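Local structure of inulin fructotransferase (Bacillus sp. snu-7, 2INV) at residues Val75-Gly88 and Pro133-Leu145. The protein probably converts inulin to a cyclic di-fructose anhydride by intramolecular fructosyl transfer, acting as a lyase-type fructotransferase built on a right-handed parallel beta-helix. Sequence-based numbering, arbitrary orientation.
Sequences VDVSYLTIAGFGHG and PRLSGIVFRDFCL. With 2PO (phosphonate), chain G.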
ATOM      1  N   VAL A  75       6.918  -1.542 -27.653  1.00 13.61           N
ATOM      2  CA  VAL A  75       7.960  -1.758 -26.670  1.00 13.67           C
ATOM      3  C   VAL A  75       8.364  -3.213 -26.657  1.00 14.00           C
ATOM      4  O   VAL A  75       7.600  -4.090 -26.262  1.00 14.27           O
ATOM      5  CB  VAL A  75       7.490  -1.333 -25.262  1.00 13.99           C
ATOM      6  CG1 VAL A  75       8.591  -1.583 -24.246  1.00 13.27           C
ATOM      7  CG2 VAL A  75       7.097   0.136 -25.281  1.00 13.94           C
ATOM      8  N   ASP A  76       9.590  -3.462 -27.097  1.00 14.19           N
ATOM      9  CA  ASP A  76      10.105  -4.816 -27.153  1.00 14.68           C
ATOM     10  C   ASP A  76      11.458  -4.984 -26.476  1.00 15.02           C
ATOM     11  O   ASP A  76      12.226  -5.863 -26.837  1.00 14.11           O
ATOM     12  CB  ASP A  76      10.170  -5.280 -28.610  1.00 15.85           C
ATOM     13  CG  ASP A  76      11.123  -4.450 -29.438  1.00 18.18           C
ATOM     14  OD1 ASP A  76      11.363  -3.271 -29.089  1.00 16.62           O
ATOM     15  OD2 ASP A  76      11.626  -4.964 -30.456  1.00 19.87           O
ATOM     16  N   VAL A  77      11.764  -4.124 -25.517  1.00 14.88           N
ATOM     17  CA  VAL A  77      12.994  -4.289 -24.796  1.00 15.47           C
ATOM     18  C   VAL A  77      12.675  -4.425 -23.326  1.00 14.99           C
ATOM     19  O   VAL A  77      11.822  -3.716 -22.783  1.00 13.78           O
ATOM     20  CB  VAL A  77      14.007  -3.151 -25.060  1.00 16.94           C
ATOM     21  CG1 VAL A  77      13.428  -1.824 -24.798  1.00 16.78           C
ATOM     22  CG2 VAL A  77      15.206  -3.350 -24.149  1.00 18.59           C
ATOM     23  N   SER A  78      13.354  -5.377 -22.702  1.00 14.77           N
ATOM     24  CA  SER A  78      13.174  -5.637 -21.303  1.00 14.59           C
ATOM     25  C   SER A  78      13.815  -4.559 -20.470  1.00 14.57           C
ATOM     26  O   SER A  78      14.822  -3.959 -20.860  1.00 12.30           O
ATOM     27  CB  SER A  78      13.775  -6.990 -20.938  1.00 15.54           C
ATOM     28  OG  SER A  78      12.871  -8.044 -21.243  1.00 15.85           O
ATOM     29  N   TYR A  79      13.212  -4.329 -19.311  1.00 13.80           N
ATOM     30  CA  TYR A  79      13.705  -3.345 -18.360  1.00 14.01           C
ATOM     31  C   TYR A  79      13.648  -1.909 -18.914  1.00 14.75           C
ATOM     32  O   TYR A  79      14.508  -1.082 -18.613  1.00 15.85           O
ATOM     33  CB  TYR A  79      15.144  -3.702 -17.941  1.00 14.23           C
ATOM     34  CG  TYR A  79      15.464  -5.199 -17.886  1.00 13.87           C
ATOM     35  CD1 TYR A  79      14.846  -6.052 -16.962  1.00 14.22           C
ATOM     36  CD2 TYR A  79      16.426  -5.753 -18.740  1.00 13.45           C
ATOM     37  CE1 TYR A  79      15.194  -7.420 -16.894  1.00 14.45           C
ATOM     38  CE2 TYR A  79      16.772  -7.107 -18.672  1.00 14.60           C
ATOM     39  CZ  TYR A  79      16.154  -7.932 -17.751  1.00 14.04           C
ATOM     40  OH  TYR A  79      16.512  -9.265 -17.697  1.00 14.58           O
ATOM     41  N   LEU A  80      12.635  -1.613 -19.728  1.00 14.69           N
ATOM     42  CA  LEU A  80      12.471  -0.268 -20.290  1.00 14.72           C
ATOM     43  C   LEU A  80      11.620   0.518 -19.302  1.00 14.22           C
ATOM     44  O   LEU A  80      10.579   0.037 -18.846  1.00 15.04           O
ATOM     45  CB  LEU A  80      11.749  -0.310 -21.646  1.00 15.14           C
ATOM     46  CG  LEU A  80      12.084   0.760 -22.690  1.00 16.79           C
ATOM     47  CD1 LEU A  80      10.790   1.215 -23.354  1.00 14.61           C
ATOM     48  CD2 LEU A  80      12.793   1.938 -22.054  1.00 16.16           C
ATOM     49  N   THR A  81      12.086   1.712 -18.956  1.00 13.79           N
ATOM     50  CA  THR A  81      11.373   2.573 -18.034  1.00 12.07           C
ATOM     51  C   THR A  81      10.957   3.855 -18.732  1.00 11.94           C
ATOM     52  O   THR A  81      11.804   4.586 -19.246  1.00 11.54           O
ATOM     53  CB  THR A  81      12.249   2.982 -16.822  1.00 12.77           C
ATOM     54  OG1 THR A  81      12.419   1.868 -15.934  1.00 10.96           O
ATOM     55  CG2 THR A  81      11.589   4.147 -16.064  1.00 11.86           C
ATOM     56  N   ILE A  82       9.659   4.124 -18.753  1.00 10.09           N
ATOM     57  CA  ILE A  82       9.166   5.347 -19.351  1.00 10.65           C
ATOM     58  C   ILE A  82       8.532   6.066 -18.176  1.00 10.04           C
ATOM     59  O   ILE A  82       7.529   5.617 -17.622  1.00 10.67           O
ATOM     60  CB  ILE A  82       8.132   5.064 -20.450  1.00 11.04           C
ATOM     61  CG1 ILE A  82       8.807   4.330 -21.611  1.00 11.61           C
ATOM     62  CG2 ILE A  82       7.520   6.375 -20.950  1.00 12.39           C
ATOM     63  CD1 ILE A  82       7.875   3.857 -22.690  1.00 12.31           C
ATOM     64  N   ALA A  83       9.151   7.167 -17.775  1.00 10.21           N
ATOM     65  CA  ALA A  83       8.682   7.927 -16.632  1.00 11.46           C
ATOM     66  C   ALA A  83       8.501   9.415 -16.885  1.00 11.40           C
ATOM     67  O   ALA A  83       9.177  10.005 -17.735  1.00 11.62           O
ATOM     68  CB  ALA A  83       9.639   7.716 -15.473  1.00  9.07           C
ATOM     69  N   GLY A  84       7.577  10.007 -16.130  1.00 11.78           N
ATOM     70  CA  GLY A  84       7.305  11.425 -16.242  1.00 10.90           C
ATOM     71  C   GLY A  84       7.410  12.048 -14.867  1.00 11.03           C
ATOM     72  O   GLY A  84       8.047  11.472 -13.990  1.00 11.12           O
ATOM     73  N   PHE A  85       6.800  13.213 -14.676  1.00 11.38           N
ATOM     74  CA  PHE A  85       6.851  13.889 -13.383  1.00 12.50           C
ATOM     75  C   PHE A  85       5.471  14.029 -12.741  1.00 13.29           C
ATOM     76  O   PHE A  85       5.347  14.650 -11.683  1.00 13.65           O
ATOM     77  CB  PHE A  85       7.466  15.292 -13.513  1.00 12.74           C
ATOM     78  CG  PHE A  85       8.906  15.298 -13.900  1.00 12.59           C
ATOM     79  CD1 PHE A  85       9.281  15.084 -15.221  1.00 11.83           C
ATOM     80  CD2 PHE A  85       9.893  15.541 -12.947  1.00 13.06           C
ATOM     81  CE1 PHE A  85      10.624  15.116 -15.588  1.00 13.11           C
ATOM     82  CE2 PHE A  85      11.236  15.572 -13.307  1.00 14.55           C
ATOM     83  CZ  PHE A  85      11.596  15.360 -14.629  1.00 13.19           C
ATOM     84  N   GLY A  86       4.440  13.475 -13.376  1.00 12.80           N
ATOM     85  CA  GLY A  86       3.109  13.585 -12.807  1.00 13.36           C
ATOM     86  C   GLY A  86       2.014  12.846 -13.547  1.00 12.72           C
ATOM     87  O   GLY A  86       2.097  12.635 -14.756  1.00 13.44           O
ATOM     88  N   HIS A  87       0.978  12.459 -12.807  1.00 12.66           N
ATOM     89  CA  HIS A  87      -0.169  11.741 -13.368  1.00 11.72           C
ATOM     90  C   HIS A  87      -1.127  12.710 -14.061  1.00 10.58           C
ATOM     91  O   HIS A  87      -1.940  12.314 -14.893  1.00 10.21           O
ATOM     92  CB  HIS A  87      -0.914  10.990 -12.258  1.00 11.86           C
ATOM     93  CG  HIS A  87      -1.515  11.884 -11.221  1.00 11.55           C
ATOM     94  ND1 HIS A  87      -0.757  12.670 -10.378  1.00 12.53           N
ATOM     95  CD2 HIS A  87      -2.807  12.119 -10.889  1.00 11.48           C
ATOM     96  CE1 HIS A  87      -1.556  13.348  -9.573  1.00 12.37           C
ATOM     97  NE2 HIS A  87      -2.803  13.031  -9.863  1.00 10.71           N
ATOM     98  N   GLY A  88      -1.017  13.980 -13.684  1.00 12.03           N
ATOM     99  CA  GLY A  88      -1.832  15.044 -14.246  1.00 11.93           C
ATOM    100  C   GLY A  88      -3.290  14.763 -14.545  1.00 12.52           C
ATOM    101  O   GLY A  88      -3.790  15.168 -15.596  1.00 11.94           O
ATOM    102  N   PRO A 133      13.133 -15.071 -24.026  1.00 23.44           N
ATOM    103  CA  PRO A 133      12.880 -14.709 -22.636  1.00 23.38           C
ATOM    104  C   PRO A 133      11.618 -13.896 -22.655  1.00 21.40           C
ATOM    105  O   PRO A 133      11.370 -13.152 -23.611  1.00 20.40           O
ATOM    106  CB  PRO A 133      14.074 -13.842 -22.337  1.00 24.31           C
ATOM    107  CG  PRO A 133      15.144 -14.700 -22.882  1.00 24.02           C
ATOM    108  CD  PRO A 133      14.573 -15.360 -24.114  1.00 24.52           C
ATOM    109  N   ARG A 134      10.767 -14.067 -21.650  1.00 19.93           N
ATOM    110  CA  ARG A 134       9.568 -13.264 -21.653  1.00 18.70           C
ATOM    111  C   ARG A 134      10.102 -11.927 -21.251  1.00 18.11           C
ATOM    112  O   ARG A 134      11.130 -11.827 -20.575  1.00 17.53           O
ATOM    113  CB  ARG A 134       8.575 -13.670 -20.588  1.00 19.67           C
ATOM    114  CG  ARG A 134       8.014 -15.047 -20.685  1.00 19.48           C
ATOM    115  CD  ARG A 134       7.205 -15.272 -19.423  1.00 19.59           C
ATOM    116  NE  ARG A 134       8.067 -15.485 -18.263  1.00 20.05           N
ATOM    117  CZ  ARG A 134       7.627 -15.600 -17.019  1.00 19.97           C
ATOM    118  NH1 ARG A 134       6.337 -15.514 -16.762  1.00 20.24           N
ATOM    119  NH2 ARG A 134       8.480 -15.829 -16.040  1.00 20.92           N
ATOM    120  N   LEU A 135       9.380 -10.895 -21.649  1.00 16.85           N
ATOM    121  CA  LEU A 135       9.761  -9.545 -21.316  1.00 16.56           C
ATOM    122  C   LEU A 135       9.695  -9.391 -19.816  1.00 16.00           C
ATOM    123  O   LEU A 135       8.742  -9.841 -19.172  1.00 15.54           O
ATOM    124  CB  LEU A 135       8.826  -8.566 -21.998  1.00 15.63           C
ATOM    125  CG  LEU A 135       9.270  -8.492 -23.449  1.00 16.46           C
ATOM    126  CD1 LEU A 135       8.189  -7.868 -24.299  1.00 18.05           C
ATOM    127  CD2 LEU A 135      10.568  -7.705 -23.508  1.00 15.30           C
ATOM    128  N   SER A 136      10.706  -8.738 -19.265  1.00 15.22           N
ATOM    129  CA  SER A 136      10.766  -8.562 -17.837  1.00 16.15           C
ATOM    130  C   SER A 136      11.217  -7.181 -17.409  1.00 15.10           C
ATOM    131  O   SER A 136      11.896  -6.473 -18.139  1.00 13.39           O
ATOM    132  CB  SER A 136      11.693  -9.626 -17.244  1.00 18.01           C
ATOM    133  OG  SER A 136      11.591  -9.663 -15.831  1.00 24.37           O
ATOM    134  N   GLY A 137      10.821  -6.827 -16.194  1.00 14.92           N
ATOM    135  CA  GLY A 137      11.179  -5.555 -15.592  1.00 14.46           C
ATOM    136  C   GLY A 137      10.757  -4.251 -16.241  1.00 14.33           C
ATOM    137  O   GLY A 137      11.345  -3.207 -15.954  1.00 15.43           O
ATOM    138  N   ILE A 138       9.752  -4.271 -17.110  1.00 13.55           N
ATOM    139  CA  ILE A 138       9.326  -3.021 -17.739  1.00 12.90           C
ATOM    140  C   ILE A 138       8.514  -2.182 -16.761  1.00 12.22           C
ATOM    141  O   ILE A 138       7.615  -2.684 -16.081  1.00 11.68           O
ATOM    142  CB  ILE A 138       8.527  -3.271 -19.025  1.00 13.61           C
ATOM    143  CG1 ILE A 138       9.437  -3.978 -20.042  1.00 14.76           C
ATOM    144  CG2 ILE A 138       8.036  -1.948 -19.596  1.00 14.34           C
ATOM    145  CD1 ILE A 138       8.773  -4.319 -21.343  1.00 12.09           C
ATOM    146  N   VAL A 139       8.853  -0.898 -16.704  1.00 10.85           N
ATOM    147  CA  VAL A 139       8.224   0.046 -15.798  1.00 11.82           C
ATOM    148  C   VAL A 139       7.625   1.266 -16.511  1.00 10.80           C
ATOM    149  O   VAL A 139       8.310   1.928 -17.298  1.00 10.38           O
ATOM    150  CB  VAL A 139       9.260   0.526 -14.749  1.00 12.04           C
ATOM    151  CG1 VAL A 139       8.597   1.461 -13.756  1.00 13.07           C
ATOM    152  CG2 VAL A 139       9.872  -0.672 -14.051  1.00 12.82           C
ATOM    153  N   PHE A 140       6.355   1.556 -16.227  1.00  9.70           N
ATOM    154  CA  PHE A 140       5.649   2.705 -16.798  1.00 10.70           C
ATOM    155  C   PHE A 140       5.269   3.559 -15.604  1.00 10.79           C
ATOM    156  O   PHE A 140       4.456   3.125 -14.785  1.00  9.62           O
ATOM    157  CB  PHE A 140       4.361   2.270 -17.488  1.00 10.21           C
ATOM    158  CG  PHE A 140       4.553   1.724 -18.870  1.00 11.24           C
ATOM    159  CD1 PHE A 140       4.679   2.567 -19.970  1.00 11.29           C
ATOM    160  CD2 PHE A 140       4.575   0.352 -19.074  1.00 10.38           C
ATOM    161  CE1 PHE A 140       4.817   2.044 -21.248  1.00 12.16           C
ATOM    162  CE2 PHE A 140       4.714  -0.179 -20.348  1.00 11.12           C
ATOM    163  CZ  PHE A 140       4.834   0.674 -21.440  1.00 11.72           C
ATOM    164  N   ARG A 141       5.813   4.765 -15.487  1.00 10.61           N
ATOM    165  CA  ARG A 141       5.450   5.545 -14.324  1.00 11.63           C
ATOM    166  C   ARG A 141       5.431   7.056 -14.417  1.00 11.09           C
ATOM    167  O   ARG A 141       6.115   7.684 -15.224  1.00 11.79           O
ATOM    168  CB  ARG A 141       6.347   5.152 -13.156  1.00 11.74           C
ATOM    169  CG  ARG A 141       7.763   5.635 -13.307  1.00 13.92           C
ATOM    170  CD  ARG A 141       8.651   5.084 -12.219  1.00 15.33           C
ATOM    171  NE  ARG A 141       8.235   5.544 -10.900  1.00 16.64           N
ATOM    172  CZ  ARG A 141       8.819   5.164  -9.768  1.00 16.35           C
ATOM    173  NH1 ARG A 141       9.843   4.316  -9.802  1.00 17.19           N
ATOM    174  NH2 ARG A 141       8.386   5.630  -8.605  1.00 16.04           N
ATOM    175  N   ASP A 142       4.617   7.610 -13.535  1.00 11.15           N
ATOM    176  CA  ASP A 142       4.439   9.033 -13.367  1.00 11.27           C
ATOM    177  C   ASP A 142       4.184   9.901 -14.592  1.00 11.09           C
ATOM    178  O   ASP A 142       4.758  10.978 -14.718  1.00 10.95           O
ATOM    179  CB  ASP A 142       5.621   9.576 -12.567  1.00 12.12           C
ATOM    180  CG  ASP A 142       5.859   8.784 -11.286  1.00 12.51           C
ATOM    181  OD1 ASP A 142       4.905   8.605 -10.499  1.00 12.09           O
ATOM    182  OD2 ASP A 142       7.001   8.332 -11.064  1.00 12.10           O
ATOM    183  N   PHE A 143       3.333   9.441 -15.503  1.00 11.22           N
ATOM    184  CA  PHE A 143       2.971  10.266 -16.651  1.00 11.18           C
ATOM    185  C   PHE A 143       1.487  10.108 -16.978  1.00 11.74           C
ATOM    186  O   PHE A 143       0.796   9.291 -16.372  1.00 12.45           O
ATOM    187  CB  PHE A 143       3.906  10.048 -17.867  1.00 11.06           C
ATOM    188  CG  PHE A 143       3.711   8.764 -18.607  1.00 10.30           C
ATOM    189  CD1 PHE A 143       2.788   8.680 -19.651  1.00 11.18           C
ATOM    190  CD2 PHE A 143       4.521   7.663 -18.333  1.00 11.77           C
ATOM    191  CE1 PHE A 143       2.686   7.508 -20.421  1.00 10.55           C
ATOM    192  CE2 PHE A 143       4.422   6.502 -19.092  1.00 10.94           C
ATOM    193  CZ  PHE A 143       3.508   6.430 -20.134  1.00 11.82           C
ATOM    194  N   CYS A 144       0.995  10.910 -17.915  1.00 11.18           N
ATOM    195  CA  CYS A 144      -0.424  10.927 -18.252  1.00 12.23           C
ATOM    196  C   CYS A 144      -0.856  10.519 -19.661  1.00 11.67           C
ATOM    197  O   CYS A 144      -0.333  11.028 -20.649  1.00 13.77           O
ATOM    198  CB  CYS A 144      -0.953  12.330 -17.943  1.00 11.35           C
ATOM    199  SG  CYS A 144      -2.702  12.614 -18.285  1.00 14.38           S
ATOM    200  N   LEU A 145      -1.823   9.601 -19.730  1.00 11.96           N
ATOM    201  CA  LEU A 145      -2.380   9.120 -20.993  1.00 12.15           C
ATOM    202  C   LEU A 145      -3.827   9.585 -21.087  1.00 12.18           C
ATOM    203  O   LEU A 145      -4.692   9.137 -20.325  1.00 10.43           O
ATOM    204  CB  LEU A 145      -2.293   7.593 -21.080  1.00 12.03           C
ATOM    205  CG  LEU A 145      -0.907   7.036 -21.423  1.00 14.09           C
ATOM    206  CD1 LEU A 145      -0.918   5.522 -21.304  1.00 13.15           C
ATOM    207  CD2 LEU A 145      -0.525   7.464 -22.834  1.00 12.64           C
TER
HETATM  208  P   2PO G1002      10.650   8.667  -8.256  1.00 47.24           P
HETATM  209  O1P 2PO G1002      11.468   7.683  -9.177  1.00 45.49           O
HETATM  210  O2P 2PO G1002       9.848   9.646  -9.215  1.00 45.72           O
HETATM  211  O3P 2PO G1002      11.401   9.324  -7.145  1.00 46.04           O
HETATM  212  O   HOH W   1       9.177   9.045 -12.488  1.00 26.28           O
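Thr-81, Ile-82 and Ala-83 pair in parallel register with Val-139, Phe-140 and Arg-141, the strand axes 4.9 Å apart at 3°; the ladder's hydrogen bonds run Val-139 N to Leu-80 O, Ile-82 N to Val-139 O, Arg-141 N to Ile-82 O and Gly-84 N to Arg-141 O. Before it, Ser-136 N donates almost straight (166°) to Ser-78 OG. On the interior face, Ile-82 CD1 lies 3.8 Å from Phe-140 CE1, while its CG2 reaches Phe-143 CE2 at 3.6 Å; Ile-82 O sits at that ring's edge. Phe-125 of strand 123-127 also packs on Ile-82. On the other face, Ala-83 CB touches Arg-141 CG at 3.5 Å. A bend at chi3 (-63°) turns Arg-141 NE to Asp-142 OD2, which it bridges at 3.1 Å from above the carboxylate plane. The phosphonate O1P lies over one guanidinium face, 3.7 Å from Arg-141 CZ. A leucine in place of Arg-141 would probably leave the Asp-142 carboxylate without its salt-bridge mate and remove this guanidinium from beside the phosphonate. Thr-81 OG1 bonds Phe-85 O of the second subunit, placing this face at the trimer interface. Such in-register stacking of successive coils, apolar side chains inward, characterises a parallel beta-helix, here right-handed.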